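Local coordinates for beta-mannosidase (Trichoderma harzianum, PDB 4CVU), which probably hydrolyses terminal beta-mannose residues from the non-reducing ends of mannosides, as a fungal family 2 glycoside hydrolase, at residues F408-E412 / I435-V441. Residues are numbered along the deposited sequence; the frame is centred on the assembly and turned at random.
Sequences FDSVE and IADERGV. With NA (sodium ion), chain B; CD (cadmium ion), chain T; CD (cadmium ion), chain V.
Both carboxylates that pair with Arg439 also bind a metal ion. Asp409 OD1 accepts from Arg439 NH1 and NH2, each at 3.1 Å. Asp409 binds the sodium ion through OD2 at 2.2 Å and more distantly through OD1 at 3.0 Å. Glu412 OE2 receives Arg439 NH1 at 3.0 Å, and Glu412 OE1 sits 2.5 Å from a cadmium ion. A water on that cadmium donates to Glu412 OE2. Gln919 also hydrogen-bonds Asp409 OD2, and Arg316 hydrogen-bonds Glu412 OE1. The CA-to-CB bond of Asp409 points away, but its carboxylate comes back within reach of the same guanidinium as Glu412, three residues on. Arg439 has chi1 m and chi2 and chi3 t. Its extended chain lays a guanidinium face over Phe408 CB. The two helix segments run roughly parallel, at -37°, with axes 11.6 Å apart. CA atoms pair Phe408 with Ile435 (7.8 Å) and Glu412 with Val441 (8.0 Å). The helices belong to the (beta/alpha)8 barrel expected of this family. Helix 401-413 precedes barrel strand 418-421 and helix 430-439 follows it; Leu419 of that strand touches Phe408, Val411 and Val441. Beneath the salt bridges, Phe408 (chi1 m) fills the gap. Ile435 CG2 makes a CH-pi contact 3.8 Å from the Phe408 ring centroid. Val441 CG2 meets the ring edge, 4.0 Å from Phe408 CD1. Gly440 ends helix 430-439 with positive phi (84/33). Val441 then turns extended (-99/118), with its CG1 4.2 Å from Val411 CG1.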
# COMPACT_ATOMS: atom_id res chain seq x y z
N PHE A 408 4.42 25.95 -9.47
CA PHE A 408 5.02 27.16 -10.05
C PHE A 408 6.31 27.58 -9.35
O PHE A 408 7.23 28.03 -10.03
CB PHE A 408 4.02 28.31 -10.17
CG PHE A 408 3.24 28.26 -11.44
CD1 PHE A 408 3.74 28.88 -12.60
CD2 PHE A 408 2.04 27.57 -11.51
CE1 PHE A 408 2.99 28.86 -13.78
CE2 PHE A 408 1.31 27.52 -12.69
CZ PHE A 408 1.81 28.15 -13.83
N ASP A 409 6.41 27.37 -8.04
CA ASP A 409 7.69 27.59 -7.36
C ASP A 409 8.80 26.78 -8.05
O ASP A 409 9.87 27.28 -8.23
CB ASP A 409 7.73 27.08 -5.96
CG ASP A 409 6.82 27.83 -5.00
OD1 ASP A 409 6.34 28.95 -5.23
OD2 ASP A 409 6.67 27.30 -3.93
N SER A 410 8.53 25.50 -8.36
CA SER A 410 9.53 24.60 -8.96
C SER A 410 9.89 25.03 -10.38
O SER A 410 11.02 24.83 -10.84
CB SER A 410 9.01 23.15 -8.95
OG SER A 410 8.92 22.64 -7.62
N VAL A 411 8.91 25.61 -11.08
CA VAL A 411 9.11 26.15 -12.45
C VAL A 411 10.09 27.37 -12.42
O VAL A 411 11.04 27.45 -13.21
CB VAL A 411 7.76 26.58 -13.09
CG1 VAL A 411 7.96 27.45 -14.34
CG2 VAL A 411 6.91 25.36 -13.47
N GLU A 412 9.81 28.32 -11.54
CA GLU A 412 10.68 29.51 -11.39
C GLU A 412 12.10 29.11 -11.00
O GLU A 412 13.11 29.57 -11.62
CB GLU A 412 10.11 30.45 -10.34
CG GLU A 412 8.73 30.96 -10.68
CD GLU A 412 8.49 32.34 -10.13
OE1 GLU A 412 9.20 33.25 -10.62
OE2 GLU A 412 7.64 32.49 -9.21
N ILE A 435 -1.87 32.78 -11.70
CA ILE A 435 -0.62 32.48 -11.06
C ILE A 435 0.50 32.79 -12.07
O ILE A 435 1.50 33.45 -11.78
CB ILE A 435 -0.59 31.01 -10.62
CG1 ILE A 435 -1.50 30.87 -9.37
CG2 ILE A 435 0.82 30.60 -10.25
CD1 ILE A 435 -1.94 29.49 -9.06
N ALA A 436 0.31 32.33 -13.27
CA ALA A 436 1.31 32.60 -14.34
C ALA A 436 1.50 34.11 -14.53
O ALA A 436 2.60 34.62 -14.41
CB ALA A 436 0.83 31.94 -15.61
N ASP A 437 0.40 34.82 -14.73
CA ASP A 437 0.40 36.29 -14.85
C ASP A 437 1.31 37.00 -13.85
O ASP A 437 2.19 37.80 -14.22
CB ASP A 437 -1.02 36.83 -14.61
CG ASP A 437 -1.96 36.58 -15.72
OD1 ASP A 437 -1.54 36.13 -16.82
OD2 ASP A 437 -3.16 36.88 -15.53
N GLU A 438 1.09 36.74 -12.57
CA GLU A 438 1.79 37.46 -11.52
C GLU A 438 3.23 37.05 -11.30
O GLU A 438 4.02 37.86 -10.81
CB GLU A 438 1.01 37.36 -10.22
CG GLU A 438 1.02 35.98 -9.63
CD GLU A 438 -0.08 35.79 -8.61
OE1 GLU A 438 -0.87 36.74 -8.42
OE2 GLU A 438 -0.20 34.69 -8.03
N ARG A 439 3.58 35.81 -11.64
CA ARG A 439 4.95 35.31 -11.55
C ARG A 439 5.76 35.56 -12.82
O ARG A 439 6.98 35.45 -12.81
CB ARG A 439 4.94 33.79 -11.30
CG ARG A 439 4.44 33.41 -9.92
CD ARG A 439 4.26 31.91 -9.81
NE ARG A 439 3.80 31.48 -8.48
CZ ARG A 439 4.53 30.86 -7.56
NH1 ARG A 439 5.82 30.60 -7.77
NH2 ARG A 439 3.97 30.49 -6.41
N GLY A 440 5.09 35.82 -13.93
CA GLY A 440 5.81 36.06 -15.19
C GLY A 440 6.23 34.85 -16.01
O GLY A 440 7.27 34.87 -16.68
N VAL A 441 5.42 33.80 -15.98
CA VAL A 441 5.68 32.62 -16.77
C VAL A 441 4.81 32.69 -18.03
O VAL A 441 3.57 32.70 -17.95
CB VAL A 441 5.41 31.33 -15.94
CG1 VAL A 441 5.76 30.08 -16.71
CG2 VAL A 441 6.15 31.37 -14.60
NA NA B . 5.79 28.61 -2.34
CD CD T . 9.51 35.22 -9.08
CD CD V . -2.04 35.06 -6.60
O HOH W 1 7.77 34.92 -7.85
O HOH W 2 11.48 35.73 -10.18
O HOH W 3 -3.58 36.06 -5.01
O HOH W 4 4.48 26.75 -0.66